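Local coordinates for fucoxanthin chlorophyll a/c-binding protein Lhcq3 (Chaetoceros gracilis, PDB 6L4U) that binds chlorophylls a and c and carotenoids and probably harvests light as an antenna that passes excitation energy to a photosystem, at residues X[75-80]-X[179-184]; X[37-42]-X[171-176]; X[185-188]-X[193-196]. One frame throughout, in Å; residues are numbered along the deposited sequence.

How the contacts relate
From the N terminus the chain enters the loop 37-42, the first half of contact 2, and then helix 56-85, which carries the 75-80 half of contact 1. Well over a hundred residues after the loop, helix 161-190 supplies 171-176, closing contact 2, and directly afterwards 179-184, closing contact 1. The two loops therefore cross, tying the N-terminal loop and helix 56-85 to one long helix, with centres about 17 Å apart. Contact 3 follows in series: the end of the same helix, 185-188, meets 193-196 just beyond the helix end. Contacts 1 and 3 touch through Thr77 CG2 and Phe185 CE2 (3.6 Å), whereas contacts 2 and 3 stay apart.

Contact 1: residues X[75-80]-X[179-184]; sequences LATTGY and MIAIMS. With CLA (chlorophyll a), chain B.
Ile182 and Ala181 of helix 161-190 pack on Ala76 and Thr77 of helix 56-85, where the two segments cross at 45° within the pair of membrane helices of the light-harvesting fold. The tight part is small. With CG1 of Ile182 anti to its own backbone N (chi1 -176°), the longer branch reaches across, so that CG1 lies 3.7 Å from Ala76 CB and CD1 comes to rest 3.6 Å from Ala76 O. Beside it both arms of Thr77 meet the methyl of Ala181: OG1 is 3.6 Å from Ala181 CB and CG2 3.8 Å from it. The short residues let the segment axes approach to 8.6 Å. Tyr80 marks the looser end; its CB heads toward helix 161-190 but stays 4.6 Å from Ile182 CD1, and its ring meets those of Phe185 and Phe204 instead. The far side of 75-80 belongs to pigment. Gly79 CA sits 3.5 Å from C1C of the chlorophyll a in chain B, and a side chain there would run into the macrocycle, while Leu75 CD2 is 3.7 Å from its CMC methyl. Carotenoids touch both segments, diadinoxanthin at Ala76 and Ile182 among others. Thr77 OG1 gives its proton to Ala73 O in its own helix and meets Ala181 and Ile182 without a bond across, so the two segments are held by apolar fit, with pigments completing the packing on the flanks.

Contact 2: residues X[37-42]-X[171-176]; sequences GSTAPV and ELNNGR. With CLA (chlorophyll a), chain C.
Arg176 of helix 161-190 reaches past Leu172 toward Gly37, running over the macrocycle of the chlorophyll a in chain C on the way. Its CB lies 3.7 Å from the pigment atom C3C. CG follows at 3.5 Å from C4C, and CD at 3.5 Å from the bridge carbon CHD. The chain is extended from CG to NE (chi2 160°, chi3 -162°), which carries the head group on across ring D, with NE 3.7 Å from C1D. There the guanidinium is modelled impossibly close to ring D, at NH1 and CZ alike, so the placing of the whole head group is doubtful. As modelled, NH2 is placed for a weak hydrogen bond to the carbonyl oxygen O1D of the methyl ester, which shares the doubt, and Gly37 O lies near, at a poor angle for bonding. Around this group the N-terminal loop fits closely: Leu172 CD1 touches Gly37 CA at 3.7 Å, where a side chain on Gly37 would strike the pigment at O1D. Asn173 turns its amide to Thr39, ND2 lying 3.4 Å from the methyl CG2, while ND2 is hydrogen-bonded to Asp169 O. The loop 37-42 thus lies against one flank of helix 161-190, the two lining a chlorophyll a pocket of the light-harvesting fold; helix 56-85 adjoins it too, with Leu172 touching Glu66 and Leu67, and Glu171 paired in a salt bridge with Arg71.

Contact 3: residues X[185-188]-X[193-196]; sequences FISA and GSVP. With KC1 (Chlorophyll c1), chain D.
The methyl of Ala188 packs on branch CG1 of Val195, CB to CG1 3.7 Å, where the end of the long helix 161-190 meets the chain that returns after it. In the light-harvesting complex fold this helix is one of the membrane-spanning pair that cross at the centre, and here its last turns and the loop beyond build a chlorophyll c1 site. The turn is sharp: Gly193 takes up backbone angles (phi 89°, psi 6°) at which a CB would collide with the carbonyl oxygen of the residue before. Next to the Ala188 pair, Ser187 holds its OG anti to the backbone N (chi1 179°), pushing it out between loop and pigment, 3.3 Å from Ser194 CB and 3.2 Å from the bridge carbon CHD of the chlorophyll. Ser194 presses its own CB over the same ring system, 3.5 Å from ND, and its OG is hydrogen-bonded to Ile191 O, which probably helps to set the turn. Farther along, Pro196 lies over ring B with CD 3.6 Å from C1B and CG nearby at the methyl CMB. With an alanine here, the ring carbons over ring B would be gone, which would probably open a gap on that face of the pigment and leave the chain after Val195 freer to turn. Val195 and Pro196 of the loop, with Phe185 of the helix, also touch a fucoxanthin, so both pigments meet this region. Ser187, Ser194 and Pro196 all approach from the same face of the macrocycle. That face also takes the axial ligand, which is a main-chain atom and not a side chain: the carbonyl oxygen of Ser194, O, binds the central magnesium at 1.9 Å.

Contact 1: residues X[75-80]-X[179-184]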
loop_
_atom_site.group_PDB
_atom_site.type_symbol
_atom_site.label_atom_id
_atom_site.label_comp_id
_atom_site.label_asym_id
_atom_site.label_seq_id
_atom_site.Cartn_x
_atom_site.Cartn_y
_atom_site.Cartn_z
ATOM N N LEU X 75 -70.725 18.420 46.981
ATOM C CA LEU X 75 -70.327 19.710 46.442
ATOM C C LEU X 75 -70.837 19.914 45.026
ATOM O O LEU X 75 -70.972 21.056 44.585
ATOM C CB LEU X 75 -68.806 19.849 46.457
ATOM C CG LEU X 75 -68.092 19.841 47.807
ATOM C CD1 LEU X 75 -66.593 19.882 47.594
ATOM C CD2 LEU X 75 -68.545 20.991 48.675
ATOM N N ALA X 76 -71.132 18.833 44.307
ATOM C CA ALA X 76 -71.566 18.964 42.924
ATOM C C ALA X 76 -73.071 19.148 42.818
ATOM O O ALA X 76 -73.543 19.895 41.954
ATOM C CB ALA X 76 -71.123 17.750 42.115
ATOM N N THR X 77 -73.831 18.456 43.667
ATOM C CA THR X 77 -75.274 18.655 43.707
ATOM C C THR X 77 -75.614 20.065 44.169
ATOM O O THR X 77 -76.483 20.725 43.589
ATOM C CB THR X 77 -75.908 17.621 44.634
ATOM O OG1 THR X 77 -75.607 16.306 44.156
ATOM C CG2 THR X 77 -77.409 17.799 44.700
ATOM N N THR X 78 -74.882 20.567 45.160
ATOM C CA THR X 78 -75.145 21.900 45.681
ATOM C C THR X 78 -74.648 22.971 44.720
ATOM O O THR X 78 -75.307 24.002 44.539
ATOM C CB THR X 78 -74.501 22.029 47.059
ATOM O OG1 THR X 78 -75.093 21.057 47.925
ATOM C CG2 THR X 78 -74.707 23.406 47.654
ATOM N N GLY X 79 -73.517 22.725 44.060
ATOM C CA GLY X 79 -73.018 23.671 43.077
ATOM C C GLY X 79 -73.907 23.793 41.857
ATOM O O GLY X 79 -73.944 24.845 41.217
ATOM N N TYR X 80 -74.646 22.736 41.527
ATOM C CA TYR X 80 -75.641 22.844 40.470
ATOM C C TYR X 80 -76.914 23.513 40.963
ATOM O O TYR X 80 -77.562 24.237 40.201
ATOM C CB TYR X 80 -75.962 21.466 39.899
ATOM C CG TYR X 80 -76.439 21.505 38.467
ATOM C CD1 TYR X 80 -75.537 21.445 37.413
ATOM C CD2 TYR X 80 -77.790 21.607 38.169
ATOM C CE1 TYR X 80 -75.968 21.484 36.101
ATOM C CE2 TYR X 80 -78.231 21.647 36.861
ATOM C CZ TYR X 80 -77.316 21.584 35.833
ATOM O OH TYR X 80 -77.752 21.624 34.531
ATOM N N MET X 179 -74.744 11.442 44.965
ATOM C CA MET X 179 -74.188 10.822 43.768
ATOM C C MET X 179 -75.273 10.431 42.779
ATOM O O MET X 179 -75.070 10.535 41.565
ATOM C CB MET X 179 -73.354 9.600 44.147
ATOM C CG MET X 179 -71.934 9.946 44.517
ATOM S SD MET X 179 -71.270 8.975 45.858
ATOM C CE MET X 179 -71.054 7.467 44.993
ATOM N N ILE X 180 -76.423 9.983 43.280
ATOM C CA ILE X 180 -77.589 9.790 42.428
ATOM C C ILE X 180 -78.102 11.132 41.923
ATOM O O ILE X 180 -78.567 11.249 40.782
ATOM C CB ILE X 180 -78.666 9.017 43.207
ATOM C CG1 ILE X 180 -78.076 7.726 43.757
ATOM C CG2 ILE X 180 -79.862 8.699 42.339
ATOM C CD1 ILE X 180 -79.017 6.970 44.622
ATOM N N ALA X 181 -77.984 12.172 42.751
ATOM C CA ALA X 181 -78.554 13.474 42.425
ATOM C C ALA X 181 -77.786 14.160 41.304
ATOM O O ALA X 181 -78.390 14.704 40.374
ATOM C CB ALA X 181 -78.579 14.353 43.672
ATOM N N ILE X 182 -76.452 14.146 41.368
ATOM C CA ILE X 182 -75.676 14.828 40.338
ATOM C C ILE X 182 -75.686 14.017 39.045
ATOM O O ILE X 182 -75.653 14.585 37.948
ATOM C CB ILE X 182 -74.250 15.135 40.851
ATOM C CG1 ILE X 182 -73.439 15.932 39.828
ATOM C CG2 ILE X 182 -73.496 13.873 41.209
ATOM C CD1 ILE X 182 -73.985 17.302 39.553
ATOM N N MET X 183 -75.803 12.688 39.141
ATOM C CA MET X 183 -75.992 11.883 37.941
ATOM C C MET X 183 -77.376 12.096 37.345
ATOM O O MET X 183 -77.562 11.910 36.139
ATOM C CB MET X 183 -75.768 10.402 38.247
ATOM C CG MET X 183 -74.306 9.989 38.347
ATOM S SD MET X 183 -73.219 10.842 37.190
ATOM C CE MET X 183 -73.603 9.991 35.663
ATOM N N SER X 184 -78.352 12.486 38.166
ATOM C CA SER X 184 -79.656 12.858 37.630
ATOM C C SER X 184 -79.620 14.231 36.982
ATOM O O SER X 184 -80.346 14.472 36.014
ATOM C CB SER X 184 -80.709 12.836 38.734
ATOM O OG SER X 184 -80.666 14.030 39.491
HETATM MG MG CLA B . -69.645 26.706 42.394
HETATM C CHA CLA B . -69.339 29.845 41.020
HETATM C CHB CLA B . -67.612 25.543 39.955
HETATM C CHC CLA B . -69.468 23.810 44.110
HETATM C CHD CLA B . -71.547 28.221 45.180
HETATM N NA CLA B . -68.615 27.537 40.802
HETATM C C1A CLA B . -68.637 28.719 40.324
HETATM C C2A CLA B . -67.834 28.954 39.073
HETATM C C3A CLA B . -67.374 27.563 38.734
HETATM C C4A CLA B . -67.913 26.834 39.915
HETATM C CMA CLA B . -68.073 27.097 37.466
HETATM C CAA CLA B . -66.389 29.404 39.343
HETATM C CBA CLA B . -65.968 30.463 40.360
HETATM C CGA CLA B . -65.961 30.052 41.820
HETATM O O1A CLA B . -65.650 30.877 42.660
HETATM O O2A CLA B . -66.315 28.728 42.303
HETATM N NB CLA B . -68.667 24.948 42.074
HETATM C C1B CLA B . -67.967 24.590 41.003
HETATM C C2B CLA B . -67.491 23.185 40.982
HETATM C C3B CLA B . -68.060 22.682 42.253
HETATM C C4B CLA B . -68.758 23.858 42.827
HETATM C CMB CLA B . -66.673 22.481 39.932
HETATM C CAB CLA B . -67.989 21.339 42.867
HETATM C CBB CLA B . -68.328 20.259 42.200
HETATM N NC CLA B . -70.357 26.161 44.246
HETATM C C1C CLA B . -70.176 24.930 44.752
HETATM C C2C CLA B . -70.765 24.720 46.095
HETATM C C3C CLA B . -71.379 26.025 46.400
HETATM C C4C CLA B . -71.067 26.826 45.193
HETATM C CMC CLA B . -70.747 23.479 46.940
HETATM C CAC CLA B . -72.132 26.443 47.635
HETATM C CBC CLA B . -71.083 26.989 48.576
HETATM N ND CLA B . -70.298 28.519 43.046
HETATM C C1D CLA B . -71.080 29.092 44.103
HETATM C C2D CLA B . -71.342 30.550 43.992
HETATM C C3D CLA B . -70.623 30.834 42.721
HETATM C C4D CLA B . -70.072 29.645 42.278
HETATM C CMD CLA B . -72.071 31.593 44.790
HETATM C CAD CLA B . -70.244 31.885 41.747
HETATM O OBD CLA B . -70.565 33.121 41.802
HETATM C CBD CLA B . -69.462 31.280 40.656
HETATM C CGD CLA B . -70.296 31.412 39.423
HETATM O O1D CLA B . -69.898 32.069 38.482
HETATM O O2D CLA B . -71.583 30.751 39.330
HETATM C CED CLA B . -72.171 30.567 38.047
HETATM C C1 CLA B . -66.928 28.665 43.589
HETATM C C2 CLA B . -66.261 27.679 44.516
HETATM C C3 CLA B . -66.754 27.427 45.741
HETATM C C4 CLA B . -67.977 28.130 46.249
HETATM C C5 CLA B . -66.068 26.440 46.647
HETATM C C6 CLA B . -66.503 25.000 46.411
HETATM C C7 CLA B . -66.613 24.245 47.730
HETATM C C8 CLA B . -65.297 24.230 48.503
HETATM C C9 CLA B . -64.244 23.409 47.772
HETATM C C10 CLA B . -65.526 23.650 49.892
HETATM C C11 CLA B . -65.331 24.674 51.009
HETATM C C12 CLA B . -66.435 25.732 51.079
HETATM C C13 CLA B . -67.660 25.367 51.930
HETATM C C14 CLA B . -67.352 24.391 53.064
HETATM C C15 CLA B . -68.797 24.839 51.057
HETATM C C16 CLA B . -70.159 25.083 51.696
HETATM C C17 CLA B . -71.162 23.999 51.318
HETATM C C18 CLA B . -72.534 24.254 51.938
HETATM C C19 CLA B . -73.200 25.488 51.339
HETATM C C20 CLA B . -72.450 24.375 53.456
#

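Contact 2: residues X[37-42]-X[171-176]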
loop_
_atom_site.group_PDB
_atom_site.type_symbol
_atom_site.label_atom_id
_atom_site.label_comp_id
_atom_site.label_asym_id
_atom_site.label_seq_id
_atom_site.Cartn_x
_atom_site.Cartn_y
_atom_site.Cartn_z
ATOM N N GLY X 37 -70.917 2.492 57.067
ATOM C CA GLY X 37 -71.947 2.681 56.046
ATOM C C GLY X 37 -73.095 1.681 56.062
ATOM O O GLY X 37 -74.083 1.897 55.353
ATOM N N SER X 38 -72.992 0.607 56.840
ATOM C CA SER X 38 -74.119 -0.281 57.088
ATOM C C SER X 38 -75.162 0.444 57.934
ATOM O O SER X 38 -74.860 0.904 59.039
ATOM C CB SER X 38 -73.641 -1.550 57.789
ATOM O OG SER X 38 -74.728 -2.402 58.101
ATOM N N THR X 39 -76.386 0.550 57.416
ATOM C CA THR X 39 -77.446 1.265 58.119
ATOM C C THR X 39 -78.703 0.419 58.276
ATOM O O THR X 39 -78.676 -0.796 58.059
ATOM C CB THR X 39 -77.791 2.571 57.404
ATOM O OG1 THR X 39 -77.855 2.348 55.991
ATOM C CG2 THR X 39 -76.751 3.633 57.707
ATOM N N ALA X 40 -79.804 1.072 58.681
ATOM C CA ALA X 40 -81.040 0.347 58.988
ATOM C C ALA X 40 -81.710 -0.319 57.785
ATOM O O ALA X 40 -81.996 -1.527 57.868
ATOM C CB ALA X 40 -82.010 1.268 59.731
ATOM N N PRO X 41 -82.050 0.405 56.640
ATOM C CA PRO X 41 -82.904 -0.241 55.627
ATOM C C PRO X 41 -82.232 -1.392 54.898
ATOM O O PRO X 41 -82.803 -2.479 54.784
ATOM C CB PRO X 41 -83.236 0.897 54.650
ATOM C CG PRO X 41 -82.718 2.116 55.247
ATOM C CD PRO X 41 -81.624 1.731 56.150
ATOM N N VAL X 42 -81.016 -1.169 54.413
ATOM C CA VAL X 42 -80.212 -2.215 53.793
ATOM C C VAL X 42 -78.807 -2.120 54.381
ATOM O O VAL X 42 -78.013 -1.254 53.996
ATOM C CB VAL X 42 -80.209 -2.122 52.260
ATOM C CG1 VAL X 42 -81.433 -2.817 51.714
ATOM C CG2 VAL X 42 -80.264 -0.675 51.799
ATOM N N GLU X 171 -72.573 11.094 56.690
ATOM C CA GLU X 171 -71.727 11.546 55.591
ATOM C C GLU X 171 -71.882 10.638 54.384
ATOM O O GLU X 171 -72.020 11.116 53.252
ATOM C CB GLU X 171 -70.260 11.605 56.020
ATOM C CG GLU X 171 -69.327 12.035 54.892
ATOM C CD GLU X 171 -68.029 12.671 55.356
ATOM O OE1 GLU X 171 -67.867 12.955 56.553
ATOM O OE2 GLU X 171 -67.155 12.901 54.501
ATOM N N LEU X 172 -71.883 9.325 54.613
ATOM C CA LEU X 172 -71.980 8.379 53.511
ATOM C C LEU X 172 -73.372 8.379 52.899
ATOM O O LEU X 172 -73.504 8.365 51.673
ATOM C CB LEU X 172 -71.593 6.982 53.989
ATOM C CG LEU X 172 -70.089 6.787 54.191
ATOM C CD1 LEU X 172 -69.778 5.380 54.651
ATOM C CD2 LEU X 172 -69.334 7.112 52.917
ATOM N N ASN X 173 -74.419 8.419 53.732
ATOM C CA ASN X 173 -75.788 8.398 53.219
ATOM C C ASN X 173 -76.115 9.666 52.441
ATOM O O ASN X 173 -76.814 9.609 51.425
ATOM C CB ASN X 173 -76.781 8.209 54.360
ATOM C CG ASN X 173 -76.920 6.766 54.777
ATOM O OD1 ASN X 173 -77.706 6.017 54.202
ATOM N ND2 ASN X 173 -76.161 6.367 55.785
ATOM N N ASN X 174 -75.618 10.816 52.897
ATOM C CA ASN X 174 -75.770 12.028 52.101
ATOM C C ASN X 174 -74.857 11.998 50.889
ATOM O O ASN X 174 -75.148 12.640 49.877
ATOM C CB ASN X 174 -75.499 13.267 52.950
ATOM C CG ASN X 174 -76.602 13.537 53.953
ATOM O OD1 ASN X 174 -77.473 14.378 53.726
ATOM N ND2 ASN X 174 -76.575 12.818 55.066
ATOM N N GLY X 175 -73.755 11.254 50.968
ATOM C CA GLY X 175 -72.943 11.040 49.787
ATOM C C GLY X 175 -73.613 10.118 48.788
ATOM O O GLY X 175 -73.575 10.373 47.582
ATOM N N ARG X 176 -74.244 9.043 49.280
ATOM C CA ARG X 176 -74.950 8.102 48.413
ATOM C C ARG X 176 -76.104 8.771 47.680
ATOM O O ARG X 176 -76.383 8.448 46.522
ATOM C CB ARG X 176 -75.492 6.928 49.226
ATOM C CG ARG X 176 -74.487 5.959 49.796
ATOM C CD ARG X 176 -75.160 5.215 50.930
ATOM N NE ARG X 176 -74.233 4.564 51.840
ATOM C CZ ARG X 176 -74.129 3.250 52.009
ATOM N NH1 ARG X 176 -74.879 2.380 51.299
ATOM N NH2 ARG X 176 -73.238 2.800 52.883
HETATM MG MG CLA C . -71.863 2.228 48.227
HETATM C CHA CLA C . -72.031 -0.096 50.761
HETATM C CHB CLA C . -68.629 1.357 47.760
HETATM C CHC CLA C . -71.893 4.151 45.497
HETATM C CHD CLA C . -75.519 2.673 48.533
HETATM N NA CLA C . -70.568 0.845 49.058
HETATM C C1A CLA C . -70.727 0.038 50.032
HETATM C C2A CLA C . -69.532 -0.778 50.421
HETATM C C3A CLA C . -68.464 -0.220 49.518
HETATM C C4A CLA C . -69.285 0.730 48.726
HETATM C CMA CLA C . -67.438 0.555 50.330
HETATM C CAA CLA C . -69.895 -2.140 49.802
HETATM C CBA CLA C . -68.805 -3.182 49.573
HETATM C CGA CLA C . -68.363 -3.287 48.123
HETATM O O1A CLA C . -67.338 -3.862 47.841
HETATM O O2A CLA C . -69.072 -2.647 47.030
HETATM N NB CLA C . -70.448 2.691 46.840
HETATM C C1B CLA C . -69.181 2.310 46.803
HETATM C C2B CLA C . -68.388 2.842 45.669
HETATM C C3B CLA C . -69.395 3.678 44.986
HETATM C C4B CLA C . -70.617 3.503 45.807
HETATM C CMB CLA C . -66.948 2.599 45.324
HETATM C CAB CLA C . -69.265 4.511 43.774
HETATM C CBB CLA C . -68.380 5.471 43.705
HETATM N NC CLA C . -73.399 3.153 47.216
HETATM C C1C CLA C . -73.177 3.969 46.180
HETATM C C2C CLA C . -74.359 4.728 45.706
HETATM C C3C CLA C . -75.422 4.277 46.613
HETATM C C4C CLA C . -74.716 3.313 47.484
HETATM C CMC CLA C . -74.474 5.722 44.592
HETATM C CAC CLA C . -76.870 4.681 46.639
HETATM C CBC CLA C . -77.557 3.699 45.718
HETATM N ND CLA C . -73.447 1.482 49.249
HETATM C C1D CLA C . -74.824 1.798 49.467
HETATM C C2D CLA C . -75.435 1.211 50.673
HETATM C C3D CLA C . -74.283 0.418 51.176
HETATM C C4D CLA C . -73.218 0.644 50.323
HETATM C CMD CLA C . -76.802 1.214 51.295
HETATM C CAD CLA C . -73.817 -0.489 52.248
HETATM O OBD CLA C . -74.532 -0.914 53.223
HETATM C CBD CLA C . -72.394 -0.803 52.023
HETATM C CGD CLA C . -71.606 -0.230 53.153
HETATM O O1D CLA C . -71.429 0.969 53.252
HETATM O O2D CLA C . -70.999 -1.118 54.119
HETATM C CED CLA C . -69.880 -0.650 54.858
HETATM C C1 CLA C . -68.241 -2.040 46.043
HETATM C C2 CLA C . -68.986 -1.035 45.201
HETATM C C3 CLA C . -68.545 -0.680 43.984
HETATM C C4 CLA C . -67.277 -1.263 43.423
HETATM C C5 CLA C . -69.342 0.328 43.190
HETATM C C6 CLA C . -68.734 0.677 41.838
HETATM C C7 CLA C . -69.797 0.867 40.761
HETATM C C8 CLA C . -70.349 -0.445 40.216
HETATM C C9 CLA C . -69.239 -1.430 39.874
HETATM C C10 CLA C . -71.182 -0.150 38.977
HETATM C C11 CLA C . -72.381 0.714 39.329
HETATM C C12 CLA C . -73.102 1.226 38.092
HETATM C C13 CLA C . -74.559 1.498 38.440
HETATM C C14 CLA C . -75.441 0.315 38.063
HETATM C C15 CLA C . -75.033 2.778 37.764
HETATM C C16 CLA C . -76.258 3.327 38.483
HETATM C C17 CLA C . -76.389 4.838 38.330
HETATM C C18 CLA C . -76.829 5.480 39.643
HETATM C C19 CLA C . -78.121 4.869 40.169
HETATM C C20 CLA C . -76.977 6.988 39.507
#

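Contact 3: residues X[185-188]-X[193-196]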
loop_
_atom_site.group_PDB
_atom_site.type_symbol
_atom_site.label_atom_id
_atom_site.label_comp_id
_atom_site.label_asym_id
_atom_site.label_seq_id
_atom_site.Cartn_x
_atom_site.Cartn_y
_atom_site.Cartn_z
ATOM N N PHE X 185 -78.784 15.135 37.492
ATOM C CA PHE X 185 -78.754 16.501 36.980
ATOM C C PHE X 185 -78.094 16.560 35.611
ATOM O O PHE X 185 -78.512 17.339 34.749
ATOM C CB PHE X 185 -78.010 17.426 37.947
ATOM C CG PHE X 185 -78.735 17.700 39.244
ATOM C CD1 PHE X 185 -80.047 17.297 39.452
ATOM C CD2 PHE X 185 -78.084 18.370 40.262
ATOM C CE1 PHE X 185 -80.685 17.556 40.647
ATOM C CE2 PHE X 185 -78.720 18.632 41.453
ATOM C CZ PHE X 185 -80.019 18.223 41.648
ATOM N N ILE X 186 -77.058 15.745 35.402
ATOM C CA ILE X 186 -76.412 15.663 34.098
ATOM C C ILE X 186 -77.312 14.932 33.112
ATOM O O ILE X 186 -77.385 15.299 31.932
ATOM C CB ILE X 186 -75.043 14.976 34.250
ATOM C CG1 ILE X 186 -74.183 15.738 35.254
ATOM C CG2 ILE X 186 -74.305 14.917 32.926
ATOM C CD1 ILE X 186 -72.994 14.954 35.736
ATOM N N SER X 187 -78.029 13.909 33.580
ATOM C CA SER X 187 -78.931 13.165 32.707
ATOM C C SER X 187 -80.142 14.002 32.318
ATOM O O SER X 187 -80.677 13.854 31.215
ATOM C CB SER X 187 -79.372 11.876 33.394
ATOM O OG SER X 187 -80.264 11.147 32.576
ATOM N N ALA X 188 -80.588 14.885 33.212
ATOM C CA ALA X 188 -81.682 15.786 32.873
ATOM C C ALA X 188 -81.222 16.903 31.949
ATOM O O ALA X 188 -82.017 17.407 31.148
ATOM C CB ALA X 188 -82.293 16.377 34.140
ATOM N N GLY X 193 -86.658 14.504 30.262
ATOM C CA GLY X 193 -87.606 13.493 30.668
ATOM C C GLY X 193 -86.995 12.258 31.287
ATOM O O GLY X 193 -87.723 11.292 31.547
ATOM N N SER X 194 -85.680 12.255 31.523
ATOM C CA SER X 194 -85.035 11.121 32.173
ATOM C C SER X 194 -85.455 11.012 33.629
ATOM O O SER X 194 -85.633 9.907 34.153
ATOM C CB SER X 194 -83.521 11.259 32.070
ATOM O OG SER X 194 -83.079 11.003 30.753
ATOM N N VAL X 195 -85.618 12.147 34.295
ATOM C CA VAL X 195 -86.129 12.212 35.657
ATOM C C VAL X 195 -87.430 13.015 35.625
ATOM O O VAL X 195 -87.492 14.079 34.989
ATOM C CB VAL X 195 -85.086 12.797 36.623
ATOM C CG1 VAL X 195 -84.503 14.103 36.112
ATOM C CG2 VAL X 195 -85.675 12.991 38.003
ATOM N N PRO X 196 -88.516 12.510 36.220
ATOM C CA PRO X 196 -89.807 13.207 36.101
ATOM C C PRO X 196 -89.902 14.488 36.908
ATOM O O PRO X 196 -90.822 15.277 36.666
ATOM C CB PRO X 196 -90.815 12.164 36.601
ATOM C CG PRO X 196 -90.015 11.236 37.450
ATOM C CD PRO X 196 -88.666 11.171 36.814
HETATM N NB KC1 D . -86.014 8.253 36.367
HETATM N ND KC1 D . -83.605 7.927 33.127
HETATM C C1A KC1 D . -86.648 7.361 32.306
HETATM C C1B KC1 D . -87.288 7.899 36.483
HETATM C C1C KC1 D . -83.050 8.739 36.981
HETATM C C1D KC1 D . -82.212 8.081 32.816
HETATM C C2A KC1 D . -88.062 7.091 31.825
HETATM C C2B KC1 D . -87.801 7.775 37.867
HETATM C C2C KC1 D . -81.690 8.942 37.526
HETATM C C2D KC1 D . -81.840 7.917 31.391
HETATM C C3A KC1 D . -88.849 7.210 33.114
HETATM C C3B KC1 D . -86.605 8.129 38.660
HETATM C C3C KC1 D . -80.832 8.821 36.338
HETATM C C3D KC1 D . -83.185 7.637 30.827
HETATM C C4A KC1 D . -87.743 7.484 34.063
HETATM C C4B KC1 D . -85.568 8.410 37.617
HETATM C C4C KC1 D . -81.813 8.561 35.253
HETATM C C4D KC1 D . -84.104 7.652 31.865
HETATM C CAA KC1 D . -88.280 5.658 31.306
HETATM C CAB KC1 D . -86.510 8.181 40.145
HETATM C CAC KC1 D . -79.331 8.930 36.256
HETATM C CAD KC1 D . -83.917 7.329 29.584
HETATM C CBA KC1 D . -89.741 5.211 31.188
HETATM C CBB KC1 D . -85.853 9.102 40.824
HETATM C CBC KC1 D . -78.816 7.513 36.348
HETATM C CBD KC1 D . -85.353 7.175 29.895
HETATM C CED KC1 D . -86.186 10.382 27.948
HETATM C CGA KC1 D . -90.582 6.073 30.265
HETATM C CGD KC1 D . -86.112 8.204 29.121
HETATM C CHA KC1 D . -85.467 7.387 31.368
HETATM C CHB KC1 D . -88.133 7.624 35.325
HETATM C CHC KC1 D . -84.182 8.800 37.911
HETATM C CHD KC1 D . -81.273 8.384 33.891
HETATM C CMA KC1 D . -89.717 8.461 33.057
HETATM C CMB KC1 D . -89.177 7.393 38.332
HETATM C CMC KC1 D . -81.288 9.206 38.947
HETATM C CMD KC1 D . -80.579 7.972 30.572
HETATM N NA KC1 D . -86.509 7.572 33.567
HETATM N NC KC1 D . -83.107 8.514 35.659
HETATM O O1A KC1 D . -91.791 6.137 30.421
HETATM O O1D KC1 D . -87.211 7.940 28.669
HETATM O O2A KC1 D . -89.983 6.849 29.190
HETATM O O2D KC1 D . -85.543 9.514 28.873
HETATM O OBD KC1 D . -83.382 7.233 28.426
HETATM MG MG KC1 D . -84.891 8.268 34.664
#